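Regulator of nonsense transcripts 2 (Homo sapiens, PDB 4CEM) acts as a factor in nonsense-mediated mRNA decay, with three MIF4G domains, the first of which is an all-helical fold. Local coordinates at residues 59-64 against 71-76; 80-85 against 111-116; 245-250 against 291-296. All blocks are in the same frame, centred on the assembly; numbering follows the deposited sequence.

Interaction 1. Residues 59-64 against 71-76; sequences VKKLKT and DSLSHD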
loop_
_atom_site.group_PDB
_atom_site.type_symbol
_atom_site.label_atom_id
_atom_site.label_comp_id
_atom_site.label_asym_id
_atom_site.label_seq_id
_atom_site.Cartn_x
_atom_site.Cartn_y
_atom_site.Cartn_z
ATOM N N VAL A 59 25.135 2.683 1.624
ATOM C CA VAL A 59 24.034 3.216 2.433
ATOM C C VAL A 59 23.382 4.428 1.778
ATOM O O VAL A 59 22.179 4.634 1.915
ATOM C CB VAL A 59 24.491 3.598 3.856
ATOM C CG1 VAL A 59 23.424 4.430 4.571
ATOM C CG2 VAL A 59 24.811 2.339 4.655
ATOM N N LYS A 60 24.168 5.215 1.056
ATOM C CA LYS A 60 23.634 6.389 0.383
ATOM C C LYS A 60 22.804 5.996 -0.831
ATOM O O LYS A 60 21.744 6.568 -1.065
ATOM C CB LYS A 60 24.758 7.335 -0.035
ATOM C CG LYS A 60 24.265 8.728 -0.375
ATOM C CD LYS A 60 25.417 9.637 -0.762
ATOM C CE LYS A 60 24.919 11.005 -1.198
ATOM N NZ LYS A 60 26.049 11.873 -1.627
ATOM N N LYS A 61 23.285 5.022 -1.602
ATOM C CA LYS A 61 22.537 4.514 -2.759
ATOM C C LYS A 61 21.186 3.958 -2.356
ATOM O O LYS A 61 20.210 4.096 -3.093
ATOM C CB LYS A 61 23.330 3.435 -3.496
ATOM C CG LYS A 61 24.251 3.988 -4.565
ATOM C CD LYS A 61 25.411 3.055 -4.838
ATOM C CE LYS A 61 26.397 3.678 -5.814
ATOM N NZ LYS A 61 27.792 3.668 -5.274
ATOM N N LEU A 62 21.121 3.355 -1.174
ATOM C CA LEU A 62 19.858 2.839 -0.647
ATOM C C LEU A 62 18.771 3.907 -0.443
ATOM O O LEU A 62 17.610 3.570 -0.186
ATOM C CB LEU A 62 20.091 2.093 0.673
ATOM C CG LEU A 62 20.713 0.698 0.571
ATOM C CD1 LEU A 62 21.118 0.158 1.943
ATOM C CD2 LEU A 62 19.746 -0.249 -0.134
ATOM N N LYS A 63 19.129 5.183 -0.534
ATOM C CA LYS A 63 18.131 6.241 -0.392
ATOM C C LYS A 63 17.302 6.425 -1.646
ATOM O O LYS A 63 16.210 6.960 -1.571
ATOM C CB LYS A 63 18.790 7.560 0.018
ATOM C CG LYS A 63 19.379 7.492 1.417
ATOM C CD LYS A 63 19.907 8.828 1.916
ATOM C CE LYS A 63 19.880 8.875 3.445
ATOM N NZ LYS A 63 21.053 9.587 4.017
ATOM N N THR A 64 17.804 5.958 -2.785
ATOM C CA THR A 64 17.103 6.078 -4.065
ATOM C C THR A 64 16.976 4.711 -4.741
ATOM O O THR A 64 17.458 4.504 -5.859
ATOM C CB THR A 64 17.871 7.029 -4.999
ATOM O OG1 THR A 64 19.222 6.564 -5.147
ATOM C CG2 THR A 64 17.879 8.447 -4.434
ATOM N N ASP A 71 19.918 -5.544 -9.743
ATOM C CA ASP A 71 21.146 -6.324 -9.888
ATOM C C ASP A 71 22.391 -5.572 -9.410
ATOM O O ASP A 71 23.274 -6.161 -8.798
ATOM C CB ASP A 71 21.340 -6.749 -11.348
ATOM C CG ASP A 71 20.189 -7.585 -11.872
ATOM O OD1 ASP A 71 19.763 -8.536 -11.178
ATOM O OD2 ASP A 71 19.711 -7.281 -12.986
ATOM N N SER A 72 22.469 -4.277 -9.700
ATOM C CA SER A 72 23.639 -3.498 -9.318
ATOM C C SER A 72 23.757 -3.351 -7.797
ATOM O O SER A 72 24.835 -3.568 -7.228
ATOM C CB SER A 72 23.628 -2.135 -10.003
ATOM O OG SER A 72 22.367 -1.516 -9.887
ATOM N N LEU A 73 22.652 -3.015 -7.137
ATOM C CA LEU A 73 22.660 -2.914 -5.677
ATOM C C LEU A 73 22.875 -4.276 -5.020
ATOM O O LEU A 73 23.545 -4.385 -3.984
ATOM C CB LEU A 73 21.374 -2.276 -5.168
ATOM C CG LEU A 73 21.190 -0.830 -5.614
ATOM C CD1 LEU A 73 19.850 -0.284 -5.157
ATOM C CD2 LEU A 73 22.332 0.014 -5.082
ATOM N N SER A 74 22.337 -5.320 -5.641
ATOM C CA SER A 74 22.583 -6.677 -5.170
ATOM C C SER A 74 24.053 -7.040 -5.272
ATOM O O SER A 74 24.607 -7.626 -4.352
ATOM C CB SER A 74 21.725 -7.671 -5.944
ATOM O OG SER A 74 20.363 -7.516 -5.575
ATOM N N HIS A 75 24.678 -6.694 -6.394
ATOM C CA HIS A 75 26.095 -6.980 -6.621
ATOM C C HIS A 75 26.950 -6.325 -5.567
ATOM O O HIS A 75 27.792 -6.966 -4.960
ATOM C CB HIS A 75 26.514 -6.509 -8.007
ATOM C CG HIS A 75 27.997 -6.597 -8.257
ATOM N ND1 HIS A 75 28.839 -5.593 -7.953
ATOM C CD2 HIS A 75 28.778 -7.613 -8.804
ATOM C CE1 HIS A 75 30.096 -5.948 -8.284
ATOM N NE2 HIS A 75 30.057 -7.184 -8.803
ATOM N N ASP A 76 26.722 -5.042 -5.325
ATOM C CA ASP A 76 27.448 -4.339 -4.281
ATOM C C ASP A 76 27.188 -4.971 -2.929
ATOM O O ASP A 76 28.131 -5.275 -2.195
ATOM C CB ASP A 76 27.059 -2.865 -4.234
ATOM C CG ASP A 76 27.497 -2.104 -5.465
ATOM O OD1 ASP A 76 28.356 -2.619 -6.229
ATOM O OD2 ASP A 76 26.970 -0.985 -5.674
#
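Lys61 and Leu73 face each other across an antiparallel helical hairpin of the MIF4G domain, in which helix 52-61 is followed, after a short connection, by helix 70-79. The hairpin illustrates how a long polar side chain can pack by its base while its charged end stays at the surface beside an acid. Both residues point their CB toward the other helix, and their CA atoms lie 8.0 Å apart. Leu73 carries its CG beside the backbone N and anti to the carbonyl carbon (chi1 -64°), from where the CD2 branch reaches across to the root of the lysine, with CD2 3.9 Å from Lys61 CB. Its CD1 branch leans instead to the side of Leu62, and the leucine is buried further against Phe58 and Leu109, the latter on helix 103-116. Beyond CB, the Lys61 chain runs out past the leucine and passes Asp76, one helical turn on from Leu73, with Lys61 CD 4.4 Å from Asp76 OD2, before the last torsion turns NZ aside. The opposite charges stop short of a salt bridge, since Lys61 NZ stays 4.7 Å from Asp76 OD2, and any attraction is probably diffuse. The other carboxylate oxygen is engaged within its own helix: His75 ND1 donates a weak, nearly straight bond (167°) to Asp76 OD1, which lies at the edge of the imidazole, in the ring plane.

Interaction 2. Residues 80-85 against 111-116; sequences LNLSKY and SLFHQR
Leu82 sets one methyl against the outer end of the Phe113 ring: its CD1 lies 3.7 Å from Phe113 CE1, with CZ equally near. The approach is oblique to the ring, and the leucine side chain stands roughly perpendicular to that of the phenylalanine. A chi1 of -92° swings the aromatic ring out from helix 103-116 toward the loop. Phe113 also stacks with Phe120 and meets Phe77 edge-to-face, which makes this a small aromatic core between the helices of the MIF4G fold, closed here by the linker from helix 70-79 to helix 86-95. That linker is shaped by two local motifs. In an Asx turn, Asn81 OD1 accepts from Ser83 N (3.0 Å) in the carbonyl plane; overlapping it, a type I turn runs from Leu82 to Tyr85, the N-cap residue of the next helix. One turn along from Phe113, Arg116 runs out extended until it bends at chi3 (-81°), bringing the edge of its guanidinium toward the Leu80 carbonyl. A water bridges the remaining gap, donating to Leu80 O at 2.8 Å and accepting from Arg116 NH1 at 2.9 Å.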
loop_
_atom_site.group_PDB
_atom_site.type_symbol
_atom_site.label_atom_id
_atom_site.label_comp_id
_atom_site.label_asym_id
_atom_site.label_seq_id
_atom_site.Cartn_x
_atom_site.Cartn_y
_atom_site.Cartn_z
ATOM N N LEU A 80 30.043 -6.396 0.396
ATOM C CA LEU A 80 30.237 -5.559 1.567
ATOM C C LEU A 80 29.960 -6.308 2.869
ATOM O O LEU A 80 29.089 -7.168 2.930
ATOM C CB LEU A 80 29.295 -4.357 1.506
ATOM C CG LEU A 80 29.350 -3.407 0.316
ATOM C CD1 LEU A 80 28.346 -2.291 0.518
ATOM C CD2 LEU A 80 30.742 -2.827 0.159
ATOM N N ASN A 81 30.705 -5.962 3.914
ATOM C CA ASN A 81 30.368 -6.374 5.275
ATOM C C ASN A 81 29.624 -5.224 5.924
ATOM O O ASN A 81 30.236 -4.265 6.377
ATOM C CB ASN A 81 31.625 -6.727 6.084
ATOM C CG ASN A 81 31.305 -7.203 7.492
ATOM O OD1 ASN A 81 30.228 -6.944 8.025
ATOM N ND2 ASN A 81 32.242 -7.918 8.094
ATOM N N LEU A 82 28.301 -5.332 5.965
ATOM C CA LEU A 82 27.445 -4.259 6.475
ATOM C C LEU A 82 27.093 -4.448 7.956
ATOM O O LEU A 82 26.221 -3.753 8.474
ATOM C CB LEU A 82 26.177 -4.154 5.611
ATOM C CG LEU A 82 26.359 -3.515 4.223
ATOM C CD1 LEU A 82 25.348 -4.054 3.227
ATOM C CD2 LEU A 82 26.265 -1.995 4.283
ATOM N N SER A 83 27.794 -5.364 8.632
ATOM C CA SER A 83 27.561 -5.663 10.049
ATOM C C SER A 83 27.409 -4.439 10.940
ATOM O O SER A 83 26.566 -4.439 11.833
ATOM C CB SER A 83 28.687 -6.521 10.619
ATOM O OG SER A 83 28.548 -7.871 10.226
ATOM N N LYS A 84 28.223 -3.409 10.700
ATOM C CA LYS A 84 28.217 -2.207 11.527
ATOM C C LYS A 84 27.275 -1.117 11.037
ATOM O O LYS A 84 27.097 -0.117 11.732
ATOM C CB LYS A 84 29.629 -1.629 11.620
ATOM C CG LYS A 84 30.626 -2.512 12.359
ATOM C CD LYS A 84 32.018 -1.894 12.307
ATOM C CE LYS A 84 33.128 -2.927 12.476
ATOM N NZ LYS A 84 33.234 -3.446 13.872
ATOM N N TYR A 85 26.671 -1.285 9.859
ATOM C CA TYR A 85 25.940 -0.176 9.222
ATOM C C TYR A 85 24.428 -0.422 9.074
ATOM O O TYR A 85 23.748 0.257 8.293
ATOM C CB TYR A 85 26.573 0.152 7.868
ATOM C CG TYR A 85 28.067 0.377 7.937
ATOM C CD1 TYR A 85 28.947 -0.705 7.994
ATOM C CD2 TYR A 85 28.606 1.667 7.950
ATOM C CE1 TYR A 85 30.316 -0.512 8.061
ATOM C CE2 TYR A 85 29.980 1.872 8.019
ATOM C CZ TYR A 85 30.826 0.775 8.073
ATOM O OH TYR A 85 32.187 0.940 8.139
ATOM N N SER A 111 15.205 -8.327 1.904
ATOM C CA SER A 111 15.323 -9.771 2.125
ATOM C C SER A 111 16.769 -10.235 2.145
ATOM O O SER A 111 17.115 -11.150 2.891
ATOM C CB SER A 111 14.545 -10.559 1.066
ATOM O OG SER A 111 13.170 -10.218 1.090
ATOM N N LEU A 112 17.622 -9.628 1.325
ATOM C CA LEU A 112 19.043 -9.979 1.360
ATOM C C LEU A 112 19.666 -9.532 2.693
ATOM O O LEU A 112 20.466 -10.256 3.280
ATOM C CB LEU A 112 19.798 -9.375 0.176
ATOM C CG LEU A 112 19.407 -9.804 -1.242
ATOM C CD1 LEU A 112 20.184 -8.974 -2.254
ATOM C CD2 LEU A 112 19.652 -11.286 -1.462
ATOM N N PHE A 113 19.286 -8.353 3.171
ATOM C CA PHE A 113 19.725 -7.868 4.489
ATOM C C PHE A 113 19.262 -8.820 5.576
ATOM O O PHE A 113 20.059 -9.326 6.358
ATOM C CB PHE A 113 19.161 -6.471 4.784
ATOM C CG PHE A 113 20.068 -5.342 4.377
ATOM C CD1 PHE A 113 21.159 -4.993 5.169
ATOM C CD2 PHE A 113 19.833 -4.621 3.215
ATOM C CE1 PHE A 113 21.995 -3.951 4.809
ATOM C CE2 PHE A 113 20.667 -3.578 2.848
ATOM C CZ PHE A 113 21.750 -3.242 3.646
ATOM N N HIS A 114 17.957 -9.062 5.603
ATOM C CA HIS A 114 17.352 -9.927 6.605
ATOM C C HIS A 114 17.978 -11.284 6.631
ATOM O O HIS A 114 18.232 -11.813 7.698
ATOM C CB HIS A 114 15.862 -10.061 6.351
ATOM C CG HIS A 114 15.182 -11.064 7.250
ATOM N ND1 HIS A 114 15.109 -10.905 8.580
ATOM C CD2 HIS A 114 14.532 -12.264 6.956
ATOM C CE1 HIS A 114 14.450 -11.949 9.115
ATOM N NE2 HIS A 114 14.098 -12.779 8.115
ATOM N N GLN A 115 18.248 -11.852 5.456
ATOM C CA GLN A 115 18.800 -13.207 5.366
ATOM C C GLN A 115 20.271 -13.274 5.778
ATOM O O GLN A 115 20.769 -14.347 6.130
ATOM C CB GLN A 115 18.610 -13.796 3.960
ATOM C CG GLN A 115 17.171 -14.185 3.639
ATOM C CD GLN A 115 16.904 -14.331 2.144
ATOM O OE1 GLN A 115 17.708 -14.902 1.413
ATOM N NE2 GLN A 115 15.765 -13.825 1.692
ATOM N N ARG A 116 20.968 -12.143 5.734
ATOM C CA ARG A 116 22.370 -12.109 6.132
ATOM C C ARG A 116 22.585 -11.635 7.574
ATOM O O ARG A 116 23.463 -12.160 8.250
ATOM C CB ARG A 116 23.172 -11.236 5.175
ATOM C CG ARG A 116 24.674 -11.384 5.345
ATOM C CD ARG A 116 25.421 -10.855 4.137
ATOM N NE ARG A 116 25.465 -11.820 3.040
ATOM C CZ ARG A 116 26.100 -11.616 1.886
ATOM N NH1 ARG A 116 26.750 -10.474 1.656
ATOM N NH2 ARG A 116 26.090 -12.555 0.950
HETATM O O HOH W 1 26.399 -7.768 2.746
#

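Interaction 3. Residues 245-250 against 291-296; sequences TSLTKH and QKLLAN
Helix-to-helix packing between two antiparallel segments, on helix 230-259 and helix 283-303 of the MIF4G domain, turns here on a single leucine. Leu293 is wedged between Leu247 and His250, residues three apart on the same helix, and each of its methyls has its own task. CD1 meets both neighbours, lying 3.8 Å from Leu247 CD1 and 3.7 Å from His250 CD2. The other methyl, CD2, sits over one face of the imidazole in a CH-pi contact, 4.3 Å from the ring centroid and 27° off the normal, and also rests against the backbone, 3.6 Å from His250 O. The side-chain directions differ within the trio: Leu247 and Leu293 run alongside each other but point opposite ways, whereas the His250 side chain lies roughly perpendicular to that of Leu293. His250 comes to the methyls by its first torsion, which places CG trans to the backbone N (chi1 -175°) and carries the ring in toward the partner helix, although its CB does not point at that helix. Replacing Leu293 with an alanine would remove both methyls and would probably open a gap between Leu247 and His250, leaving that imidazole face without its CH-pi partner. Around this contact, the His250 ring also meets that of His186, their planes at about 20°. Leu247 continues the packing along helix 283-303 onto Ser297 and Leu300, and both Leu247 and Asn296 touch Val189 of helix 189-204, so that a third helix joins the pair.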
loop_
_atom_site.group_PDB
_atom_site.type_symbol
_atom_site.label_atom_id
_atom_site.label_comp_id
_atom_site.label_asym_id
_atom_site.label_seq_id
_atom_site.Cartn_x
_atom_site.Cartn_y
_atom_site.Cartn_z
ATOM N N THR A 245 -18.029 2.174 4.601
ATOM C CA THR A 245 -19.275 2.729 5.129
ATOM C C THR A 245 -19.191 4.260 5.260
ATOM O O THR A 245 -20.011 5.002 4.705
ATOM C CB THR A 245 -19.585 2.120 6.503
ATOM O OG1 THR A 245 -19.876 0.728 6.340
ATOM C CG2 THR A 245 -20.764 2.829 7.161
ATOM N N SER A 246 -18.181 4.714 5.993
ATOM C CA SER A 246 -17.906 6.131 6.139
ATOM C C SER A 246 -17.840 6.830 4.776
ATOM O O SER A 246 -18.418 7.896 4.596
ATOM C CB SER A 246 -16.600 6.327 6.919
ATOM O OG SER A 246 -15.955 7.520 6.536
ATOM N N LEU A 247 -17.149 6.221 3.819
ATOM C CA LEU A 247 -16.971 6.817 2.491
ATOM C C LEU A 247 -18.285 6.920 1.721
ATOM O O LEU A 247 -18.459 7.818 0.894
ATOM C CB LEU A 247 -15.957 6.005 1.676
ATOM C CG LEU A 247 -15.652 6.492 0.255
ATOM C CD1 LEU A 247 -14.955 7.845 0.280
ATOM C CD2 LEU A 247 -14.807 5.465 -0.479
ATOM N N THR A 248 -19.201 5.992 1.984
ATOM C CA THR A 248 -20.484 5.957 1.288
ATOM C C THR A 248 -21.447 6.984 1.882
ATOM O O THR A 248 -22.245 7.579 1.156
ATOM C CB THR A 248 -21.069 4.527 1.271
ATOM O OG1 THR A 248 -20.747 3.918 0.018
ATOM C CG2 THR A 248 -22.581 4.525 1.447
ATOM N N LYS A 249 -21.355 7.207 3.191
ATOM C CA LYS A 249 -21.989 8.375 3.813
ATOM C C LYS A 249 -21.571 9.658 3.092
ATOM O O LYS A 249 -22.415 10.423 2.634
ATOM C CB LYS A 249 -21.625 8.488 5.299
ATOM C CG LYS A 249 -22.707 8.020 6.261
ATOM C CD LYS A 249 -22.901 6.508 6.246
ATOM C CE LYS A 249 -23.647 6.039 7.488
ATOM N NZ LYS A 249 -24.029 4.601 7.417
ATOM N N HIS A 250 -20.263 9.870 2.986
ATOM C CA HIS A 250 -19.708 11.066 2.349
ATOM C C HIS A 250 -20.078 11.161 0.883
ATOM O O HIS A 250 -20.089 12.257 0.318
ATOM C CB HIS A 250 -18.188 11.104 2.562
ATOM C CG HIS A 250 -17.503 12.361 2.049
ATOM N ND1 HIS A 250 -18.035 13.588 2.180
ATOM C CD2 HIS A 250 -16.266 12.535 1.420
ATOM C CE1 HIS A 250 -17.197 14.501 1.642
ATOM N NE2 HIS A 250 -16.117 13.853 1.180
ATOM N N GLN A 291 -17.209 13.657 -8.827
ATOM C CA GLN A 291 -16.883 12.676 -9.861
ATOM C C GLN A 291 -15.717 11.777 -9.462
ATOM O O GLN A 291 -15.724 10.580 -9.760
ATOM C CB GLN A 291 -16.579 13.368 -11.198
ATOM C CG GLN A 291 -17.813 13.698 -12.020
ATOM C CD GLN A 291 -18.523 12.457 -12.535
ATOM O OE1 GLN A 291 -19.167 11.735 -11.773
ATOM N NE2 GLN A 291 -18.414 12.208 -13.836
ATOM N N LYS A 292 -14.728 12.355 -8.787
ATOM C CA LYS A 292 -13.571 11.602 -8.301
ATOM C C LYS A 292 -13.909 10.761 -7.067
ATOM O O LYS A 292 -13.387 9.656 -6.914
ATOM C CB LYS A 292 -12.404 12.550 -8.011
ATOM C CG LYS A 292 -11.873 13.213 -9.269
ATOM C CD LYS A 292 -10.779 14.227 -8.988
ATOM C CE LYS A 292 -10.245 14.780 -10.299
ATOM N NZ LYS A 292 -9.545 16.084 -10.142
ATOM N N LEU A 293 -14.779 11.281 -6.199
ATOM C CA LEU A 293 -15.249 10.538 -5.025
ATOM C C LEU A 293 -16.136 9.359 -5.438
ATOM O O LEU A 293 -16.094 8.294 -4.819
ATOM C CB LEU A 293 -16.022 11.454 -4.074
ATOM C CG LEU A 293 -16.299 10.866 -2.685
ATOM C CD1 LEU A 293 -15.111 11.091 -1.761
ATOM C CD2 LEU A 293 -17.573 11.450 -2.086
ATOM N N LEU A 294 -16.948 9.564 -6.475
ATOM C CA LEU A 294 -17.755 8.489 -7.062
ATOM C C LEU A 294 -16.850 7.413 -7.667
ATOM O O LEU A 294 -17.091 6.225 -7.479
ATOM C CB LEU A 294 -18.689 9.058 -8.137
ATOM C CG LEU A 294 -19.665 8.112 -8.845
ATOM C CD1 LEU A 294 -20.869 7.800 -7.969
ATOM C CD2 LEU A 294 -20.116 8.718 -10.164
ATOM N N ALA A 295 -15.808 7.839 -8.385
ATOM C CA ALA A 295 -14.862 6.911 -9.009
ATOM C C ALA A 295 -14.150 6.045 -7.966
ATOM O O ALA A 295 -14.088 4.822 -8.101
ATOM C CB ALA A 295 -13.845 7.668 -9.851
ATOM N N ASN A 296 -13.628 6.686 -6.927
ATOM C CA ASN A 296 -12.968 5.982 -5.826
ATOM C C ASN A 296 -13.900 5.072 -5.031
ATOM O O ASN A 296 -13.478 4.028 -4.533
ATOM C CB ASN A 296 -12.339 6.983 -4.860
ATOM C CG ASN A 296 -11.204 7.754 -5.480
ATOM O OD1 ASN A 296 -10.664 7.364 -6.511
ATOM N ND2 ASN A 296 -10.832 8.858 -4.853
#

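Overall arrangement
The three contacts illustrate how an all-helical domain is held together by side-chain contacts between helices and the loops that join them. Interactions 1 and 2 form one continuous patch: their centres are 12 Å apart, and they touch where Leu62 CD1 packs on Phe113 CZ at 3.9 Å and Ser74 OG on Leu112 CD1 at 3.6 Å. Helix 103-116 therefore serves both. Interaction 3 belongs to the opposite side of the chain's centre, with its own centre 41 Å from that of interaction 1 and 44 Å from that of interaction 2; the nearest atoms are about 27 and 31 Å away. All three follow in series along the chain, and none involves a bound ligand.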